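Local coordinates for cricket paralysis virus 1A protein (Cricket paralysis virus, PDB 6C3R), which suppresses antiviral RNA silencing in insect cells by inactivating host AGO2 and recruiting a cellular ubiquitin ligase complex that promotes its degradation, at residues R55-I66 with W80-Y91. Sequence-based numbering, arbitrary orientation.
Sequences RIKREEELRKLI and WKGLVWKFVQNY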
# COMPACT_ATOMS: atom_id res chain seq x y z
N ARG A 55 3.52 4.16 -6.73
CA ARG A 55 3.66 4.04 -5.27
C ARG A 55 5.05 3.46 -4.94
O ARG A 55 5.78 4.01 -4.15
CB ARG A 55 2.53 3.16 -4.72
CG ARG A 55 1.93 3.54 -3.38
CD ARG A 55 2.60 2.86 -2.20
NE ARG A 55 2.83 1.42 -2.44
CZ ARG A 55 3.75 0.67 -1.82
NH1 ARG A 55 4.54 1.17 -0.85
NH2 ARG A 55 3.86 -0.62 -2.15
N ILE A 56 5.42 2.38 -5.63
CA ILE A 56 6.75 1.74 -5.53
C ILE A 56 7.85 2.76 -5.85
O ILE A 56 8.77 2.94 -5.07
CB ILE A 56 6.91 0.52 -6.50
CG1 ILE A 56 5.84 -0.56 -6.31
CG2 ILE A 56 8.27 -0.11 -6.38
CD1 ILE A 56 5.62 -0.97 -4.88
N LYS A 57 7.75 3.40 -7.00
CA LYS A 57 8.81 4.29 -7.48
C LYS A 57 9.04 5.50 -6.57
O LYS A 57 10.18 5.84 -6.25
CB LYS A 57 8.52 4.74 -8.91
CG LYS A 57 8.69 3.61 -9.92
CD LYS A 57 10.16 3.37 -10.22
CE LYS A 57 10.49 1.89 -10.41
NZ LYS A 57 11.97 1.68 -10.39
N ARG A 58 7.95 6.10 -6.13
CA ARG A 58 7.96 7.11 -5.07
C ARG A 58 8.68 6.66 -3.78
O ARG A 58 9.44 7.44 -3.21
CB ARG A 58 6.53 7.54 -4.78
CG ARG A 58 6.37 8.54 -3.66
CD ARG A 58 6.95 9.91 -4.01
NE ARG A 58 6.36 10.94 -3.14
CZ ARG A 58 6.88 12.14 -2.89
NH1 ARG A 58 8.02 12.54 -3.45
NH2 ARG A 58 6.23 12.96 -2.08
N GLU A 59 8.41 5.44 -3.32
CA GLU A 59 9.07 4.89 -2.12
C GLU A 59 10.60 4.82 -2.29
O GLU A 59 11.36 5.24 -1.42
CB GLU A 59 8.46 3.52 -1.74
CG GLU A 59 8.89 3.01 -0.35
CD GLU A 59 8.03 1.88 0.25
OE1 GLU A 59 6.79 1.97 0.28
OE2 GLU A 59 8.59 0.88 0.74
N GLU A 60 11.05 4.32 -3.44
CA GLU A 60 12.50 4.23 -3.77
C GLU A 60 13.17 5.60 -3.83
O GLU A 60 14.29 5.77 -3.39
CB GLU A 60 12.69 3.53 -5.12
CG GLU A 60 12.20 2.09 -5.18
CD GLU A 60 12.06 1.53 -6.61
OE1 GLU A 60 12.58 2.16 -7.59
OE2 GLU A 60 11.44 0.43 -6.74
N GLU A 61 12.47 6.56 -4.43
CA GLU A 61 12.94 7.94 -4.59
C GLU A 61 13.20 8.58 -3.22
O GLU A 61 14.25 9.20 -2.98
CB GLU A 61 11.90 8.72 -5.39
CG GLU A 61 12.32 10.13 -5.77
CD GLU A 61 11.15 11.04 -6.15
OE1 GLU A 61 11.23 11.72 -7.20
OE2 GLU A 61 10.14 11.10 -5.40
N LEU A 62 12.23 8.39 -2.32
CA LEU A 62 12.29 8.92 -0.97
C LEU A 62 13.34 8.24 -0.09
O LEU A 62 14.02 8.91 0.68
CB LEU A 62 10.90 8.81 -0.32
CG LEU A 62 9.82 9.75 -0.84
CD1 LEU A 62 8.47 9.42 -0.26
CD2 LEU A 62 10.18 11.19 -0.55
N ARG A 63 13.45 6.91 -0.16
CA ARG A 63 14.52 6.22 0.56
C ARG A 63 15.88 6.79 0.13
O ARG A 63 16.76 7.00 0.97
CB ARG A 63 14.49 4.71 0.32
CG ARG A 63 15.57 3.94 1.08
CD ARG A 63 15.67 2.48 0.68
NE ARG A 63 14.42 1.76 0.96
CZ ARG A 63 13.53 1.32 0.06
NH1 ARG A 63 13.70 1.46 -1.25
NH2 ARG A 63 12.46 0.70 0.50
N LYS A 64 16.03 7.07 -1.16
CA LYS A 64 17.28 7.58 -1.71
C LYS A 64 17.59 8.97 -1.15
O LYS A 64 18.69 9.25 -0.71
CB LYS A 64 17.18 7.61 -3.22
CG LYS A 64 18.51 7.58 -3.93
CD LYS A 64 18.31 7.73 -5.43
CE LYS A 64 19.63 7.62 -6.19
NZ LYS A 64 19.50 8.05 -7.62
N LEU A 65 16.59 9.84 -1.14
CA LEU A 65 16.74 11.19 -0.64
C LEU A 65 17.01 11.20 0.84
O LEU A 65 17.79 12.02 1.30
CB LEU A 65 15.48 12.03 -0.92
CG LEU A 65 15.29 12.41 -2.38
CD1 LEU A 65 13.85 12.85 -2.63
CD2 LEU A 65 16.28 13.49 -2.79
N ILE A 66 16.34 10.31 1.58
CA ILE A 66 16.51 10.24 3.01
C ILE A 66 17.94 9.83 3.31
O ILE A 66 18.51 10.29 4.29
CB ILE A 66 15.48 9.27 3.67
CG1 ILE A 66 14.09 9.92 3.67
CG2 ILE A 66 15.87 8.87 5.10
CD1 ILE A 66 12.94 8.92 3.73
N TRP A 80 14.42 17.11 6.54
CA TRP A 80 14.72 15.70 6.52
C TRP A 80 13.56 14.91 7.11
O TRP A 80 13.15 13.90 6.52
CB TRP A 80 15.99 15.41 7.30
CG TRP A 80 16.35 13.94 7.28
CD1 TRP A 80 17.00 13.27 6.29
CD2 TRP A 80 16.07 12.97 8.29
NE1 TRP A 80 17.14 11.95 6.62
CE2 TRP A 80 16.58 11.75 7.86
CE3 TRP A 80 15.42 13.02 9.52
CZ2 TRP A 80 16.48 10.58 8.62
CZ3 TRP A 80 15.32 11.86 10.28
CH2 TRP A 80 15.85 10.66 9.83
N LYS A 81 13.05 15.34 8.25
CA LYS A 81 11.93 14.66 8.87
C LYS A 81 10.70 14.63 8.02
O LYS A 81 9.99 13.63 8.01
CB LYS A 81 11.57 15.29 10.19
CG LYS A 81 12.46 14.82 11.33
CD LYS A 81 12.43 15.80 12.49
CE LYS A 81 11.04 16.00 13.06
NZ LYS A 81 11.03 17.25 13.88
N GLY A 82 10.42 15.72 7.32
CA GLY A 82 9.29 15.76 6.40
C GLY A 82 9.41 14.71 5.30
O GLY A 82 8.40 14.16 4.89
N LEU A 83 10.62 14.44 4.82
CA LEU A 83 10.84 13.36 3.85
C LEU A 83 10.51 12.01 4.47
O LEU A 83 9.85 11.19 3.87
CB LEU A 83 12.29 13.33 3.36
CG LEU A 83 12.83 14.44 2.46
CD1 LEU A 83 14.35 14.36 2.38
CD2 LEU A 83 12.22 14.34 1.08
N VAL A 84 10.95 11.78 5.69
CA VAL A 84 10.59 10.56 6.37
C VAL A 84 9.07 10.43 6.48
O VAL A 84 8.51 9.37 6.31
CB VAL A 84 11.26 10.46 7.76
CG1 VAL A 84 10.81 9.22 8.49
CG2 VAL A 84 12.77 10.44 7.60
N TRP A 85 8.41 11.54 6.80
CA TRP A 85 6.96 11.57 6.93
C TRP A 85 6.25 11.20 5.62
O TRP A 85 5.29 10.45 5.62
CB TRP A 85 6.51 12.94 7.46
CG TRP A 85 5.03 13.11 7.45
CD1 TRP A 85 4.31 14.04 6.74
CD2 TRP A 85 4.08 12.30 8.14
NE1 TRP A 85 2.98 13.85 6.96
CE2 TRP A 85 2.80 12.80 7.82
CE3 TRP A 85 4.18 11.20 9.01
CZ2 TRP A 85 1.62 12.23 8.33
CZ3 TRP A 85 3.02 10.63 9.52
CH2 TRP A 85 1.76 11.15 9.18
N LYS A 86 6.74 11.74 4.51
CA LYS A 86 6.25 11.34 3.18
C LYS A 86 6.47 9.87 2.84
O LYS A 86 5.63 9.27 2.18
CB LYS A 86 6.90 12.18 2.11
CG LYS A 86 6.35 13.57 2.03
CD LYS A 86 7.34 14.44 1.28
CE LYS A 86 6.77 15.77 0.90
NZ LYS A 86 7.91 16.69 0.60
N PHE A 87 7.61 9.33 3.24
CA PHE A 87 7.88 7.90 3.11
C PHE A 87 6.86 7.13 3.92
O PHE A 87 6.20 6.26 3.39
CB PHE A 87 9.30 7.56 3.58
CG PHE A 87 9.66 6.12 3.40
CD1 PHE A 87 9.38 5.19 4.40
CD2 PHE A 87 10.25 5.68 2.23
CE1 PHE A 87 9.69 3.84 4.25
CE2 PHE A 87 10.58 4.34 2.08
CZ PHE A 87 10.28 3.41 3.08
N VAL A 88 6.76 7.45 5.21
CA VAL A 88 5.79 6.84 6.12
C VAL A 88 4.36 6.94 5.56
O VAL A 88 3.65 5.96 5.57
CB VAL A 88 5.90 7.48 7.52
CG1 VAL A 88 4.66 7.27 8.36
CG2 VAL A 88 7.10 6.91 8.27
N GLN A 89 3.95 8.10 5.05
CA GLN A 89 2.64 8.23 4.38
C GLN A 89 2.50 7.26 3.20
O GLN A 89 1.50 6.58 3.06
CB GLN A 89 2.40 9.65 3.88
CG GLN A 89 1.96 10.62 4.96
CD GLN A 89 1.52 11.99 4.41
OE1 GLN A 89 1.07 12.85 5.19
NE2 GLN A 89 1.65 12.20 3.09
N ASN A 90 3.52 7.20 2.36
CA ASN A 90 3.48 6.35 1.19
C ASN A 90 3.65 4.85 1.49
O ASN A 90 3.26 4.00 0.69
CB ASN A 90 4.52 6.82 0.16
CG ASN A 90 4.13 6.48 -1.27
OD1 ASN A 90 3.05 6.88 -1.76
ND2 ASN A 90 5.00 5.76 -1.96
N TYR A 91 4.23 4.50 2.64
CA TYR A 91 4.38 3.08 2.97
C TYR A 91 3.01 2.44 3.26
O TYR A 91 2.07 3.08 3.72
CB TYR A 91 5.38 2.86 4.12
CG TYR A 91 5.63 1.40 4.43
CD1 TYR A 91 6.46 0.62 3.62
CD2 TYR A 91 5.03 0.79 5.51
CE1 TYR A 91 6.68 -0.73 3.90
CE2 TYR A 91 5.24 -0.54 5.80
CZ TYR A 91 6.06 -1.31 5.00
OH TYR A 91 6.25 -2.66 5.32
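With CG turned away from its own backbone nitrogen (chi1 -177°), Phe-87 sends its ring across to helix 53-70, while Ile-66, with CG1 anti to its carbonyl carbon, carries CD1 over to helix 77-90. Each is a knob in a hole of the other helix: Phe-87 fits among Glu-59, Leu-62, Arg-63 and Ile-66, and Ile-66 among Trp-80, Leu-83, Val-84 and Phe-87. Ile-66 CD1 lies 3.9 Å from Phe-87 CB, and Leu-62 CB comes to the ring edge at CD2. Phe-87 CE2 lies loosely over one face of the guanidinium of Arg-63, whose NE is hydrogen-bonded to Leu-105 O. Leu-62 CD2 and Leu-83 CD2 meet at 4.1 Å. At one end the indole of Trp-80 donates NE1 to Ile-66 O, 3.2 Å away; the hydrogen bond is fairly straight (159°), with the oxygen in the indole plane and the donor in the carbonyl plane, on a lone pair. At the other, Asn-90 ND2 makes a weak, bent hydrogen bond to Arg-55 O (2.9 Å), and Arg-55 NH1 a weak one to Asn-90 O. The same NH1 forms a salt bridge with Glu-59 OE1 at 2.6 Å, which ties Arg-55 to the carboxylate beside the edge of Tyr-91. Leu-106 of strand 104-108 packs on both knobs, and Lys-86 NZ is hydrogen-bonded to Tyr-97 OH of the second subunit. The segment axes approach to 9.5 Å at 155°, so the whole is an antiparallel helical hairpin with knobs-into-holes packing, lying against the small parallel sheet.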